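Local coordinates for protein erythromycin C-12 hydroxylase (Saccharopolyspora erythraea, PDB 2JJN) that hydroxylates the macrolactone ring of erythromycin D at C-12, using heme b, molecular oxygen and NADPH to yield erythromycin C, at residues D19-M24 with P42-R47; Y196-C201 with E230-S235. The protein carries 2 engineered substitutions. All coordinates share one frame; numbering follows the deposited sequence.

Contact 1 of 2, residues D19-M24 with P42-R47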
# COMPACT_ATOMS: atom_id res chain seq x y z
N ASP A 19 12.32 -2.44 23.66
CA ASP A 19 11.05 -3.11 23.82
C ASP A 19 10.05 -2.51 22.87
O ASP A 19 8.84 -2.54 23.11
CB ASP A 19 10.62 -3.05 25.29
CG ASP A 19 10.75 -1.66 25.88
OD1 ASP A 19 11.00 -0.69 25.12
OD2 ASP A 19 10.60 -1.54 27.11
N GLU A 20 10.56 -1.94 21.78
CA GLU A 20 9.70 -1.63 20.63
C GLU A 20 10.49 -1.75 19.31
O GLU A 20 11.73 -1.70 19.30
CB GLU A 20 8.92 -0.31 20.81
CG GLU A 20 9.71 0.82 21.47
CD GLU A 20 8.92 2.12 21.67
OE1 GLU A 20 7.94 2.37 20.92
OE2 GLU A 20 9.31 2.90 22.55
N VAL A 21 9.78 -2.02 18.22
CA VAL A 21 10.43 -2.24 16.95
C VAL A 21 11.30 -1.02 16.61
O VAL A 21 10.92 0.12 16.93
CB VAL A 21 9.42 -2.50 15.81
CG1 VAL A 21 8.43 -3.61 16.21
CG2 VAL A 21 8.66 -1.23 15.44
N PRO A 22 12.47 -1.24 15.96
CA PRO A 22 13.21 -0.07 15.45
C PRO A 22 12.38 0.70 14.39
O PRO A 22 11.42 0.14 13.83
CB PRO A 22 14.48 -0.67 14.82
CG PRO A 22 14.61 -2.04 15.39
CD PRO A 22 13.19 -2.50 15.70
N GLY A 23 12.68 1.98 14.18
CA GLY A 23 11.89 2.79 13.24
C GLY A 23 12.10 2.36 11.79
O GLY A 23 13.05 1.63 11.46
N MET A 24 11.21 2.82 10.90
CA MET A 24 11.29 2.37 9.49
C MET A 24 12.36 3.11 8.72
O MET A 24 12.77 2.65 7.69
CB MET A 24 9.98 2.58 8.74
CG MET A 24 8.76 1.96 9.39
SD MET A 24 8.76 0.15 9.15
CE MET A 24 7.12 -0.18 9.76
N PRO A 42 11.08 -15.33 17.06
CA PRO A 42 10.22 -15.15 15.90
C PRO A 42 8.79 -14.69 16.21
O PRO A 42 8.10 -14.23 15.29
CB PRO A 42 10.17 -16.55 15.27
CG PRO A 42 10.40 -17.49 16.44
CD PRO A 42 11.45 -16.74 17.30
N VAL A 43 8.41 -14.73 17.48
CA VAL A 43 7.10 -14.19 17.95
C VAL A 43 7.41 -13.39 19.19
O VAL A 43 7.82 -13.96 20.21
CB VAL A 43 6.10 -15.34 18.27
CG1 VAL A 43 4.78 -14.76 18.76
CG2 VAL A 43 5.90 -16.19 17.02
N TRP A 44 7.21 -12.07 19.12
CA TRP A 44 7.78 -11.17 20.11
C TRP A 44 6.69 -10.24 20.64
O TRP A 44 5.87 -9.73 19.88
CB TRP A 44 8.86 -10.30 19.44
CG TRP A 44 9.44 -9.27 20.33
CD1 TRP A 44 10.12 -9.48 21.50
CD2 TRP A 44 9.44 -7.86 20.10
NE1 TRP A 44 10.50 -8.25 22.05
CE2 TRP A 44 10.11 -7.25 21.19
CE3 TRP A 44 8.92 -7.06 19.09
CZ2 TRP A 44 10.27 -5.83 21.29
CZ3 TRP A 44 9.06 -5.67 19.18
CH2 TRP A 44 9.72 -5.07 20.28
N GLN A 45 6.69 -9.99 21.95
CA GLN A 45 5.69 -9.13 22.58
C GLN A 45 6.39 -7.85 22.98
O GLN A 45 7.39 -7.89 23.70
CB GLN A 45 5.20 -9.84 23.84
CG GLN A 45 4.14 -9.04 24.60
CD GLN A 45 3.76 -9.68 25.94
OE1 GLN A 45 2.62 -9.49 26.49
NE2 GLN A 45 4.68 -10.41 26.48
N ASP A 46 5.91 -6.71 22.49
CA ASP A 46 6.51 -5.42 22.79
C ASP A 46 6.00 -4.78 24.08
O ASP A 46 5.17 -5.36 24.80
CB ASP A 46 6.45 -4.47 21.57
CG ASP A 46 5.08 -3.88 21.31
OD1 ASP A 46 4.22 -3.88 22.24
OD2 ASP A 46 4.92 -3.39 20.16
N ARG A 47 6.53 -3.58 24.36
CA ARG A 47 6.21 -2.95 25.66
C ARG A 47 4.77 -2.49 25.76
O ARG A 47 4.29 -2.14 26.88
CB ARG A 47 7.16 -1.79 25.94
CG ARG A 47 6.97 -0.60 25.05
CD ARG A 47 7.88 0.54 25.59
NE ARG A 47 7.42 1.87 25.24
CZ ARG A 47 7.13 2.84 26.11
NH1 ARG A 47 7.26 2.67 27.42
NH2 ARG A 47 6.73 4.02 25.64
O HOH W 1 6.87 -1.73 19.07

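Contact 2 of 2, residues Y196-C201 with E230-S235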
# COMPACT_ATOMS: atom_id res chain seq x y z
N TYR A 196 -17.22 14.20 2.38
CA TYR A 196 -17.21 14.66 0.98
C TYR A 196 -17.62 13.51 0.05
O TYR A 196 -18.48 13.69 -0.82
CB TYR A 196 -15.80 15.13 0.61
CG TYR A 196 -15.65 15.47 -0.83
CD1 TYR A 196 -16.13 16.67 -1.33
CD2 TYR A 196 -15.01 14.58 -1.69
CE1 TYR A 196 -15.99 16.98 -2.70
CE2 TYR A 196 -14.85 14.88 -3.05
CZ TYR A 196 -15.34 16.07 -3.54
OH TYR A 196 -15.18 16.35 -4.90
N LEU A 197 -17.05 12.34 0.27
CA LEU A 197 -17.38 11.19 -0.60
C LEU A 197 -18.84 10.79 -0.41
O LEU A 197 -19.51 10.38 -1.39
CB LEU A 197 -16.43 10.01 -0.41
CG LEU A 197 -14.99 10.31 -0.86
CD1 LEU A 197 -14.07 9.14 -0.50
CD2 LEU A 197 -14.96 10.56 -2.35
N LYS A 198 -19.34 10.88 0.82
CA LYS A 198 -20.75 10.51 1.08
C LYS A 198 -21.68 11.41 0.28
O LYS A 198 -22.72 10.95 -0.27
CB LYS A 198 -21.05 10.55 2.57
CG LYS A 198 -22.38 9.89 2.91
CD LYS A 198 -22.70 10.04 4.38
CE LYS A 198 -24.00 9.38 4.72
NZ LYS A 198 -24.49 9.80 6.06
N ALA A 199 -21.34 12.70 0.17
CA ALA A 199 -22.14 13.60 -0.63
C ALA A 199 -22.11 13.24 -2.11
O ALA A 199 -23.13 13.36 -2.80
CB ALA A 199 -21.69 15.05 -0.43
N ARG A 200 -20.94 12.80 -2.59
CA ARG A 200 -20.81 12.34 -3.98
C ARG A 200 -21.61 11.07 -4.19
O ARG A 200 -22.26 10.91 -5.23
CB ARG A 200 -19.35 12.16 -4.39
CG ARG A 200 -18.46 13.39 -4.06
CD ARG A 200 -18.72 14.58 -5.00
NE ARG A 200 -19.88 15.41 -4.66
CZ ARG A 200 -19.98 16.20 -3.59
NH1 ARG A 200 -19.01 16.24 -2.68
NH2 ARG A 200 -21.07 16.93 -3.41
N CYS A 201 -21.59 10.15 -3.22
CA CYS A 201 -22.43 8.94 -3.33
C CYS A 201 -23.93 9.28 -3.44
O CYS A 201 -24.69 8.72 -4.27
CB CYS A 201 -22.22 8.07 -2.12
SG CYS A 201 -20.61 7.24 -2.08
N GLU A 230 -21.62 3.36 3.81
CA GLU A 230 -20.74 2.24 3.42
C GLU A 230 -20.01 2.52 2.13
O GLU A 230 -18.81 2.25 2.00
CB GLU A 230 -21.58 0.96 3.23
CG GLU A 230 -22.15 0.44 4.55
CD GLU A 230 -23.09 -0.72 4.36
OE1 GLU A 230 -22.91 -1.75 5.06
OE2 GLU A 230 -24.03 -0.59 3.54
N ALA A 231 -20.72 3.03 1.11
CA ALA A 231 -20.06 3.33 -0.16
C ALA A 231 -18.98 4.39 0.01
O ALA A 231 -17.94 4.33 -0.61
CB ALA A 231 -21.11 3.77 -1.22
N ALA A 232 -19.28 5.39 0.84
CA ALA A 232 -18.31 6.48 1.09
C ALA A 232 -17.09 5.98 1.84
O ALA A 232 -15.94 6.35 1.50
CB ALA A 232 -19.00 7.60 1.88
N ASN A 233 -17.32 5.15 2.84
CA ASN A 233 -16.19 4.57 3.58
C ASN A 233 -15.37 3.65 2.72
O ASN A 233 -14.11 3.71 2.72
CB ASN A 233 -16.67 3.87 4.81
CG ASN A 233 -17.01 4.85 5.96
OD1 ASN A 233 -16.25 5.79 6.21
ND2 ASN A 233 -18.09 4.61 6.67
N PHE A 234 -16.03 2.81 1.95
CA PHE A 234 -15.28 1.97 1.02
C PHE A 234 -14.51 2.81 0.00
O PHE A 234 -13.32 2.55 -0.28
CB PHE A 234 -16.18 0.97 0.32
CG PHE A 234 -15.42 0.20 -0.74
CD1 PHE A 234 -14.53 -0.80 -0.35
CD2 PHE A 234 -15.51 0.53 -2.09
CE1 PHE A 234 -13.80 -1.48 -1.28
CE2 PHE A 234 -14.78 -0.14 -3.04
CZ PHE A 234 -13.87 -1.18 -2.62
N SER A 235 -15.15 3.86 -0.54
CA SER A 235 -14.46 4.73 -1.48
C SER A 235 -13.27 5.44 -0.85
O SER A 235 -12.30 5.67 -1.52
CB SER A 235 -15.40 5.78 -2.10
OG SER A 235 -16.43 5.13 -2.87

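Contact 1 of 2, residues D19-M24 with P42-R47
Asp-19 O accepts the backbone N-H of Arg-47 across 2.8 Å (N to O), and the CB and CG of the same arginine and the CB of Asp-46 close round it. This bond ties the loop preceding helix 27-40 to the turn that follows strand 43-45, an outermost strand of the mixed beta sheet of the P450 fold, and so illustrates how a coil can be fastened beside a sheet edge by few polar links. A second link runs through water: Val-21 N donates to it at 3.0 Å, and it donates in turn to Asp-46 OD2 at 2.8 Å. That OD2 also binds His-52, while OD1 accepts the backbone N-H groups of Tyr-48 and Val-50 and so joins this buried acid to the turn that follows it.

Nearer the surface, Glu-20 and Arg-47 lie side by side, pointing the same way. Glu-20 OE2 makes a salt bridge to Arg-47 NE at 3.4 Å, the carboxylate and guanidinium planes being 42° apart, and Glu-20 OE1 is hydrogen-bonded to Tyr-48 OH. Asp-19, whose CG stands between the backbone N and carbonyl carbon (chi1 47°), sets its carboxylate against the arginine's aliphatic stem, Asp-19 OD1 lying 3.4 Å from Arg-47 CD.

The apolar part of the contact is carried by Trp-44, which presents the rim of its six-membered ring to the loop, with Trp-33 and His-52 as neighbouring rings. Near the ring plane, Glu-20 CA sits 3.5 Å from Trp-44 CH2, and Val-21 CG1 meets Trp-44 CZ3 at 3.7 Å.

Contact 2 of 2, residues Y196-C201 with E230-S235
Leu-197 starts with its CB 4.2 Å from the CB of Ala-232. From there CG lies anti to the carbonyl carbon (chi1 -66°), and at this fork the two methyls part: CD1 does the touching across the contact, while CD2 stands farther from helix segment 230-235. Leu-197 CD1 lies against the facing helix, 3.8 Å from Ser-235 C, with Ala-232 O and Ser-235 CB almost as near. Thr-236 and Leu-239, farther along the same helix, also touch this leucine, as does Leu-154 from a loop.

Helix 228-259 is the long helix of the P450 fold that passes the heme, which Phe-234 touches, and helix 180-206, the G helix, packs on it here. Their short segments approach to 8.1 Å between axes with a 126° angle between their N-to-C directions, a close spacing consistent with the small residues at the interface. Ala-232 is one such residue: its CB presses on the backbone, 3.5 Å from Lys-198 N, while the extended lysine chain leads away from the contact.

One turn on, Cys-201 SG lies against Ala-231 CB at 3.6 Å, with Ile-213 of helix 212-218 also touching this cysteine. The buried hydroxyl of Ser-235 turns back into its own helix, where OG donates to Ala-231 O over 2.8 Å; Ser-235 N reaches the same oxygen from the opposite face of the carbonyl plane.

Overall arrangement
The two contacts lie 36 Å apart between centres, share no secondary-structure element and follow one another along the chain. Contact 1 is a surface contact at the margin of the mixed sheet, where irregular backbone has polar groups to offer; main-chain, water-mediated and ionic links therefore accompany the packing at a tryptophan rim. Contact 2 is buried between two helices whose backbone groups bond largely within each helix, so its chemistry across the interface is van der Waals fit among small and aliphatic side chains. The side chains of Val-21 and substrate-binding Gln-292 lie about 9 Å apart, and the side chain of Ser-235 lies about 10 Å from the heme.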